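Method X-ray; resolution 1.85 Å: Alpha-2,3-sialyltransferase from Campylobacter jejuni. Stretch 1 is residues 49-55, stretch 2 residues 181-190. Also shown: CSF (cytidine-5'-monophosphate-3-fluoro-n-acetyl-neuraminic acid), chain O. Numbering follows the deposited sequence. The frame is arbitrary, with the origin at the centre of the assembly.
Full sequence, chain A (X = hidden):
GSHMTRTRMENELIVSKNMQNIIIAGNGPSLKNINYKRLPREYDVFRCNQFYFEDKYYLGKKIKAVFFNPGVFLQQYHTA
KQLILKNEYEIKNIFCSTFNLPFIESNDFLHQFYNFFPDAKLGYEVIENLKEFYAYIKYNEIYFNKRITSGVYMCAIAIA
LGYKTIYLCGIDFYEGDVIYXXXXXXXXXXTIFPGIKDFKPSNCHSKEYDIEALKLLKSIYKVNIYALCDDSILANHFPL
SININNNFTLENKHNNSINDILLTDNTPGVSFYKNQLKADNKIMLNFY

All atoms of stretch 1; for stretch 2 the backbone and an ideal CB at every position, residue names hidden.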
ATOM      1  N   ASN A  49     -14.970  -8.764 -25.907  1.00 23.57           N
ATOM      2  CA  ASN A  49     -15.911  -7.710 -26.280  1.00 23.66           C
ATOM      3  C   ASN A  49     -17.291  -8.267 -26.655  1.00 24.55           C
ATOM      4  O   ASN A  49     -17.845  -9.031 -25.868  1.00 23.32           O
ATOM      5  CB  ASN A  49     -15.276  -6.808 -27.330  1.00 24.15           C
ATOM      6  CG  ASN A  49     -13.961  -6.165 -26.836  1.00 25.64           C
ATOM      7  OD1 ASN A  49     -13.696  -6.105 -25.639  1.00 25.82           O
ATOM      8  ND2 ASN A  49     -13.164  -5.662 -27.757  1.00 32.09           N
ATOM      9  N   GLN A  50     -17.872  -7.833 -27.793  1.00 26.99           N
ATOM     10  CA  GLN A  50     -19.230  -8.259 -28.118  1.00 28.80           C
ATOM     11  C   GLN A  50     -19.296  -9.623 -28.838  1.00 28.61           C
ATOM     12  O   GLN A  50     -20.010  -9.764 -29.821  1.00 29.75           O
ATOM     13  CB  GLN A  50     -19.930  -7.172 -28.931  1.00 29.77           C
ATOM     14  CG  GLN A  50     -20.277  -5.944 -28.118  1.00 31.33           C
ATOM     15  CD  GLN A  50     -19.091  -4.979 -27.929  1.00 34.44           C
ATOM     16  OE1 GLN A  50     -18.487  -4.951 -26.864  1.00 34.50           O
ATOM     17  NE2 GLN A  50     -18.783  -4.165 -28.953  1.00 34.24           N
ATOM     18  N   PHE A  51     -18.595 -10.641 -28.338  1.00 29.03           N
ATOM     19  CA  PHE A  51     -18.575 -11.942 -29.004  1.00 28.68           C
ATOM     20  C   PHE A  51     -19.991 -12.566 -29.079  1.00 28.88           C
ATOM     21  O   PHE A  51     -20.336 -13.302 -30.018  1.00 29.03           O
ATOM     22  CB  PHE A  51     -17.577 -12.903 -28.291  1.00 28.30           C
ATOM     23  CG  PHE A  51     -18.001 -13.286 -26.921  1.00 27.75           C
ATOM     24  CD1 PHE A  51     -17.611 -12.535 -25.814  1.00 27.03           C
ATOM     25  CD2 PHE A  51     -18.831 -14.378 -26.724  1.00 31.27           C
ATOM     26  CE1 PHE A  51     -18.078 -12.855 -24.534  1.00 26.19           C
ATOM     27  CE2 PHE A  51     -19.296 -14.722 -25.454  1.00 31.96           C
ATOM     28  CZ  PHE A  51     -18.922 -13.946 -24.347  1.00 27.51           C
ATOM     29  N   TYR A  52     -20.791 -12.303 -28.052  1.00 28.36           N
ATOM     30  CA  TYR A  52     -22.115 -12.923 -27.879  1.00 28.37           C
ATOM     31  C   TYR A  52     -23.152 -12.355 -28.862  1.00 28.38           C
ATOM     32  O   TYR A  52     -24.288 -12.867 -28.937  1.00 29.18           O
ATOM     33  CB  TYR A  52     -22.637 -12.709 -26.442  1.00 26.87           C
ATOM     34  CG  TYR A  52     -22.487 -11.288 -25.957  1.00 28.66           C
ATOM     35  CD1 TYR A  52     -21.297 -10.859 -25.354  1.00 27.99           C
ATOM     36  CD2 TYR A  52     -23.520 -10.377 -26.094  1.00 26.94           C
ATOM     37  CE1 TYR A  52     -21.121  -9.586 -24.938  1.00 29.71           C
ATOM     38  CE2 TYR A  52     -23.353  -9.083 -25.684  1.00 27.43           C
ATOM     39  CZ  TYR A  52     -22.154  -8.681 -25.092  1.00 28.44           C
ATOM     40  OH  TYR A  52     -21.987  -7.388 -24.649  1.00 30.63           O
ATOM     41  N   PHE A  53     -22.764 -11.313 -29.577  1.00 29.40           N
ATOM     42  CA  PHE A  53     -23.546 -10.813 -30.719  1.00 31.54           C
ATOM     43  C   PHE A  53     -23.660 -11.876 -31.827  1.00 33.04           C
ATOM     44  O   PHE A  53     -24.588 -11.815 -32.654  1.00 33.60           O
ATOM     45  CB  PHE A  53     -22.909  -9.564 -31.310  1.00 32.30           C
ATOM     46  CG  PHE A  53     -23.272  -8.259 -30.613  1.00 35.81           C
ATOM     47  CD1 PHE A  53     -23.383  -8.173 -29.224  1.00 36.31           C
ATOM     48  CD2 PHE A  53     -23.451  -7.098 -31.362  1.00 37.97           C
ATOM     49  CE1 PHE A  53     -23.659  -6.951 -28.598  1.00 36.17           C
ATOM     50  CE2 PHE A  53     -23.775  -5.856 -30.742  1.00 37.56           C
ATOM     51  CZ  PHE A  53     -23.873  -5.799 -29.359  1.00 37.21           C
ATOM     52  N   GLU A  54     -22.749 -12.858 -31.832  1.00 32.78           N
ATOM     53  CA  GLU A  54     -22.767 -13.947 -32.823  1.00 33.40           C
ATOM     54  C   GLU A  54     -24.109 -14.664 -32.855  1.00 34.20           C
ATOM     55  O   GLU A  54     -24.693 -14.957 -31.807  1.00 34.56           O
ATOM     56  CB  GLU A  54     -21.621 -14.964 -32.572  1.00 33.03           C
ATOM     57  CG  GLU A  54     -21.784 -15.806 -31.316  1.00 30.92           C
ATOM     58  CD  GLU A  54     -20.593 -16.716 -31.054  1.00 31.53           C
ATOM     59  OE1 GLU A  54     -19.625 -16.637 -31.842  1.00 30.74           O
ATOM     60  OE2 GLU A  54     -20.626 -17.525 -30.071  1.00 30.31           O
ATOM     61  N   ASP A  55     -24.582 -14.960 -34.073  1.00 35.99           N
ATOM     62  CA  ASP A  55     -25.890 -15.607 -34.290  1.00 36.80           C
ATOM     63  C   ASP A  55     -25.795 -17.136 -34.201  1.00 36.45           C
ATOM     64  O   ASP A  55     -26.799 -17.838 -34.056  1.00 36.43           O
ATOM     65  CB  ASP A  55     -26.480 -15.139 -35.638  1.00 38.62           C
ATOM     66  CG  ASP A  55     -25.638 -15.553 -36.851  1.00 42.25           C
ATOM     67  OD1 ASP A  55     -24.397 -15.361 -36.875  1.00 45.40           O
ATOM     68  OD2 ASP A  55     -26.236 -16.068 -37.818  1.00 45.28           O
ATOM     69  N   UNK A 181     -19.487  -9.256 -38.461  1.00 60.05           N
ATOM     70  CA  UNK A 181     -20.440 -10.281 -38.906  1.00 59.72           C
ATOM     71  C   UNK A 181     -21.840 -10.094 -38.275  1.00 59.81           C
ATOM     72  O   UNK A 181     -22.627 -11.042 -38.197  1.00 60.15           O
ATOM     73  CB  UNK A 181     -19.899 -11.670 -38.562  1.00 59.72           C
ATOM     74  N   UNK A 182     -22.121  -8.872 -37.822  1.00 59.49           N
ATOM     75  CA  UNK A 182     -23.354  -8.532 -37.115  1.00 59.15           C
ATOM     76  C   UNK A 182     -23.509  -7.017 -37.054  1.00 59.08           C
ATOM     77  O   UNK A 182     -22.622  -6.269 -37.469  1.00 58.89           O
ATOM     78  CB  UNK A 182     -23.358  -9.130 -35.707  1.00 59.15           C
ATOM     79  N   UNK A 183     -24.640  -6.565 -36.536  1.00 59.53           N
ATOM     80  CA  UNK A 183     -24.841  -5.147 -36.331  1.00 60.52           C
ATOM     81  C   UNK A 183     -24.112  -4.726 -35.065  1.00 60.34           C
ATOM     82  O   UNK A 183     -24.481  -5.143 -33.969  1.00 60.24           O
ATOM     83  CB  UNK A 183     -26.331  -4.808 -36.248  1.00 60.52           C
ATOM     84  N   UNK A 184     -23.092  -3.884 -35.227  1.00 60.78           N
ATOM     85  CA  UNK A 184     -22.306  -3.387 -34.088  1.00 60.96           C
ATOM     86  C   UNK A 184     -22.945  -2.174 -33.397  1.00 61.06           C
ATOM     87  O   UNK A 184     -22.782  -1.996 -32.182  1.00 61.01           O
ATOM     88  CB  UNK A 184     -20.898  -3.017 -34.559  1.00 60.96           C
ATOM     89  N   UNK A 185     -23.662  -1.346 -34.164  1.00 60.69           N
ATOM     90  CA  UNK A 185     -24.399  -0.207 -33.597  1.00 60.60           C
ATOM     91  C   UNK A 185     -25.803  -0.643 -33.173  1.00 59.49           C
ATOM     92  O   UNK A 185     -26.825  -0.135 -33.681  1.00 59.47           O
ATOM     93  CB  UNK A 185     -24.483   0.939 -34.607  1.00 60.60           C
ATOM     94  N   UNK A 186     -25.836  -1.605 -32.247  1.00 57.35           N
ATOM     95  CA  UNK A 186     -27.078  -2.107 -31.682  1.00 55.47           C
ATOM     96  C   UNK A 186     -27.669  -1.028 -30.781  1.00 54.10           C
ATOM     97  O   UNK A 186     -27.030  -0.003 -30.519  1.00 53.85           O
ATOM     98  CB  UNK A 186     -26.850  -3.408 -30.909  1.00 55.47           C
ATOM     99  N   UNK A 187     -28.897  -1.240 -30.325  1.00 52.79           N
ATOM    100  CA  UNK A 187     -29.584  -0.214 -29.550  1.00 51.37           C
ATOM    101  C   UNK A 187     -28.805   0.115 -28.264  1.00 50.10           C
ATOM    102  O   UNK A 187     -28.622   1.278 -27.929  1.00 48.55           O
ATOM    103  CB  UNK A 187     -31.004  -0.672 -29.210  1.00 51.37           C
ATOM    104  N   UNK A 188     -28.336  -0.916 -27.558  1.00 48.69           N
ATOM    105  CA  UNK A 188     -27.645  -0.684 -26.280  1.00 48.32           C
ATOM    106  C   UNK A 188     -26.267  -0.037 -26.428  1.00 48.81           C
ATOM    107  O   UNK A 188     -25.878   0.786 -25.600  1.00 48.30           O
ATOM    108  CB  UNK A 188     -27.493  -2.012 -25.535  1.00 48.32           C
ATOM    109  N   UNK A 189     -25.536  -0.402 -27.483  1.00 50.24           N
ATOM    110  CA  UNK A 189     -24.250   0.238 -27.774  1.00 52.24           C
ATOM    111  C   UNK A 189     -24.455   1.755 -27.951  1.00 54.16           C
ATOM    112  O   UNK A 189     -23.764   2.568 -27.318  1.00 54.24           O
ATOM    113  CB  UNK A 189     -23.616  -0.371 -29.026  1.00 52.24           C
ATOM    114  N   UNK A 190     -25.442   2.113 -28.780  1.00 55.95           N
ATOM    115  CA  UNK A 190     -25.861   3.515 -28.973  1.00 58.27           C
ATOM    116  C   UNK A 190     -26.204   4.243 -27.672  1.00 59.04           C
ATOM    117  O   UNK A 190     -25.802   5.386 -27.490  1.00 59.53           O
ATOM    118  CB  UNK A 190     -27.076   3.562 -29.902  1.00 58.27           C
TER
HETATM  119  C5A CSF O1001     -13.201  -0.497 -30.426  1.00 42.56           C
HETATM  120  C4A CSF O1001     -12.238  -1.018 -31.487  1.00 42.98           C
HETATM  121  C2A CSF O1001     -11.781  -3.106 -30.072  1.00 44.01           C
HETATM  122  O6A CSF O1001     -12.798  -2.590 -29.187  1.00 41.85           O
HETATM  123  C6A CSF O1001     -13.826  -1.712 -29.715  1.00 41.08           C
HETATM  124  C3A CSF O1001     -11.183  -1.955 -30.880  1.00 44.45           C
HETATM  125  O4A CSF O1001     -11.544   0.082 -32.059  1.00 46.44           O
HETATM  126  N5A CSF O1001     -14.248   0.260 -31.145  1.00 37.91           N
HETATM  127  C7A CSF O1001     -14.706  -1.300 -28.541  1.00 39.19           C
HETATM  128  C8A CSF O1001     -15.280  -2.525 -27.838  1.00 36.63           C
HETATM  129  C9A CSF O1001     -16.090  -2.141 -26.583  1.00 35.05           C
HETATM  130  O9A CSF O1001     -16.728  -3.293 -25.984  1.00 33.99           O
HETATM  131  O8A CSF O1001     -16.064  -3.292 -28.806  1.00 34.65           O
HETATM  132  O7A CSF O1001     -13.933  -0.469 -27.656  1.00 40.73           O
HETATM  133  C1A CSF O1001     -10.625  -3.665 -29.255  1.00 42.82           C
HETATM  134  OBA CSF O1001      -9.558  -3.912 -29.883  1.00 40.93           O
HETATM  135  OAA CSF O1001     -10.792  -3.855 -28.019  1.00 38.46           O
HETATM  136  O1A CSF O1001     -12.177  -4.200 -30.933  1.00 45.22           O
HETATM  137  O2A CSF O1001     -13.965  -3.934 -32.621  1.00 48.26           O
HETATM  138  N1  CSF O1001     -11.393  -7.259 -35.326  1.00 48.16           N
HETATM  139  C2  CSF O1001     -10.683  -7.105 -36.555  1.00 49.93           C
HETATM  140  N3  CSF O1001     -11.319  -6.640 -37.671  1.00 47.70           N
HETATM  141  C4  CSF O1001     -12.638  -6.345 -37.618  1.00 48.16           C
HETATM  142  C5  CSF O1001     -13.353  -6.492 -36.422  1.00 46.18           C
HETATM  143  C6  CSF O1001     -12.707  -6.958 -35.280  1.00 47.52           C
HETATM  144  C3' CSF O1001     -10.377  -6.450 -32.199  1.00 48.51           C
HETATM  145  C2' CSF O1001      -9.691  -6.826 -33.498  1.00 50.02           C
HETATM  146  C1' CSF O1001     -10.699  -7.786 -34.131  1.00 49.03           C
HETATM  147  O4' CSF O1001     -11.648  -8.202 -33.125  1.00 48.84           O
HETATM  148  C4' CSF O1001     -11.320  -7.600 -31.872  1.00 47.07           C
HETATM  149  PA  CSF O1001     -13.650  -4.728 -31.377  1.00 46.42           P
HETATM  150  O5' CSF O1001     -13.357  -6.248 -31.877  1.00 44.90           O
HETATM  151  C5' CSF O1001     -12.578  -7.171 -31.119  1.00 46.35           C
HETATM  152  O3' CSF O1001      -9.427  -6.332 -31.145  1.00 50.07           O
HETATM  153  O2' CSF O1001      -8.438  -7.510 -33.222  1.00 49.10           O
HETATM  154  N4  CSF O1001     -13.296  -5.887 -38.726  1.00 48.11           N
HETATM  155  O2  CSF O1001      -9.449  -7.368 -36.588  1.00 48.09           O
HETATM  156  O3A CSF O1001     -14.620  -4.862 -30.238  1.00 44.27           O
HETATM  157  C10 CSF O1001     -14.784   1.322 -30.519  1.00 42.21           C
HETATM  158  O10 CSF O1001     -14.461   1.679 -29.376  1.00 38.70           O
HETATM  159  C11 CSF O1001     -15.844   2.062 -31.303  1.00 40.70           C
HETATM  160  F3A CSF O1001     -10.364  -1.249 -30.027  1.00 45.65           F

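Position 181 has nothing of stretch 1 within 5.5 Å of its ideal CB, which points sideways, and a phi of -75° admits almost any residue, proline included. The deposited residue is P181. Its carbonyl is what matters here: a water donates to P181 O (2.7 Å from the water oxygen) and to D55 OD1 (2.8 Å), tying the two stretches together at this end.

Position 182 is extended (-166/175), and its CB points toward stretch 1, with the ideal CB 4.2 Å from F53 O. The CB and ring of F53 offer an apolar surface alongside, so a large flat or branched apolar side chain would suit: Phe, Tyr, Leu or Met. It is F182, chi1 p. F53 CB sits 3.6 Å from the centroid of the F182 ring, almost on its normal, a CH-pi contact, and the F53 ring turns its edge to the same ring, centroids 5.4 Å apart and planes at 63°. F182 CZ reaches Q50 O at 3.8 Å.

Position 183 points sideways with no partner in reach, so a polar residue is as plausible as any. It is E183, whose side chain folds back on its own stretch: OE2 accepts from the backbone N of position 185 at 2.6 Å. Its carbonyl meets stretch 1, E183 O lying 3.4 Å from F53 CE2 at the ring edge.

Position 184 also points sideways, and stretch 1 sets no demand on its CB. Small residues fit easily, though others are not excluded. It is A184; a water donates to A184 O and accepts from Q50 NE2, bridging the stretches through backbone and amide.

Position 185 points away, leaving stretch 1 no say; the residue is M185.

Position 186 points toward stretch 1, its ideal CB only 3.9 Å from F53 CE2. With psi at 171° just before a helix, it favours a compact N-cap residue such as Ser, Thr, Asp or Asn. It is S186, chi1 p, with OG 3.3 Å from F53 CZ and a hydrogen bond elsewhere in the structure.

Positions 187, 188 and 190 are helical and make no contact, so stretch 1 leaves them free: T187, N188 and K190.

Position 189 faces stretch 1 from farther off, its ideal CB 5.4 Å from F53 CZ. That gap calls for a medium or long apolar side chain, Ile, Leu or Met. It is I189, both chi angles m: CG1 lies 4.1 Å from F53 CZ, and CD1 4.1 Å from Q50 NE2, beside an amide that also donates to CSF O8A at 2.9 Å.

Stretch 2 181-190: PFEAMSTNIK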
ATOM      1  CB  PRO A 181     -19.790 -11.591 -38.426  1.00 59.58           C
ATOM      2  CG  PRO A 181     -18.975 -11.229 -37.282  1.00 58.38           C
ATOM      3  CD  PRO A 181     -18.521  -9.802 -37.491  1.00 59.66           C
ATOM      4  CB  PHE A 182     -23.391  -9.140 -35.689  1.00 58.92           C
ATOM      5  CG  PHE A 182     -22.060  -9.094 -34.933  1.00 58.64           C
ATOM      6  CD1 PHE A 182     -21.376 -10.282 -34.634  1.00 58.74           C
ATOM      7  CD2 PHE A 182     -21.502  -7.877 -34.507  1.00 57.96           C
ATOM      8  CE1 PHE A 182     -20.162 -10.259 -33.921  1.00 57.99           C
ATOM      9  CE2 PHE A 182     -20.292  -7.850 -33.797  1.00 57.55           C
ATOM     10  CZ  PHE A 182     -19.630  -9.045 -33.503  1.00 57.58           C
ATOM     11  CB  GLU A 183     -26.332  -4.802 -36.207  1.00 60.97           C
ATOM     12  CG  GLU A 183     -26.571  -3.321 -35.911  1.00 63.24           C
ATOM     13  CD  GLU A 183     -25.785  -2.412 -36.862  1.00 66.12           C
ATOM     14  OE1 GLU A 183     -25.951  -2.557 -38.105  1.00 67.65           O
ATOM     15  OE2 GLU A 183     -25.001  -1.571 -36.370  1.00 65.33           O
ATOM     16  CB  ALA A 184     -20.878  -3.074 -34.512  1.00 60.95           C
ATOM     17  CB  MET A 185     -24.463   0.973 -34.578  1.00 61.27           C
ATOM     18  CG  MET A 185     -23.111   1.606 -34.890  1.00 64.10           C
ATOM     19  SD  MET A 185     -22.367   2.476 -33.488  1.00 69.88           S
ATOM     20  CE  MET A 185     -23.369   3.972 -33.397  1.00 68.75           C
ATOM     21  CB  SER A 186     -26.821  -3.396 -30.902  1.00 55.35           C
ATOM     22  OG  SER A 186     -25.835  -3.166 -29.916  1.00 55.04           O
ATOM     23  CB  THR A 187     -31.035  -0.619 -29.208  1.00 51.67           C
ATOM     24  OG1 THR A 187     -31.611  -1.327 -30.313  1.00 52.99           O
ATOM     25  CG2 THR A 187     -31.864   0.621 -28.935  1.00 52.07           C
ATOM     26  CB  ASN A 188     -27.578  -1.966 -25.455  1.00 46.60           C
ATOM     27  CG  ASN A 188     -28.937  -2.420 -24.973  1.00 45.85           C
ATOM     28  OD1 ASN A 188     -29.122  -3.591 -24.636  1.00 41.40           O
ATOM     29  ND2 ASN A 188     -29.913  -1.482 -24.914  1.00 43.01           N
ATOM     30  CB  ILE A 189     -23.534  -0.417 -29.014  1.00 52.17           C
ATOM     31  CG1 ILE A 189     -22.957  -1.815 -28.668  1.00 51.87           C
ATOM     32  CG2 ILE A 189     -22.457   0.520 -29.614  1.00 52.10           C
ATOM     33  CD1 ILE A 189     -21.820  -1.831 -27.586  1.00 47.75           C
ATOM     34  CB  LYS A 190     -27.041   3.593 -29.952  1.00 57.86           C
ATOM     35  CG  LYS A 190     -26.679   3.290 -31.409  1.00 58.53           C
ATOM     36  CD  LYS A 190     -27.936   3.186 -32.262  1.00 58.92           C
ATOM     37  CE  LYS A 190     -27.616   2.924 -33.719  1.00 59.34           C
ATOM     38  NZ  LYS A 190     -28.819   2.299 -34.360  1.00 61.18           N
TER
HETATM   39  O   HOH W   1     -20.447  -3.449 -31.138  1.00 44.19           O
HETATM   40  O   HOH W   2     -23.280 -12.843 -36.338  1.00 51.39           O
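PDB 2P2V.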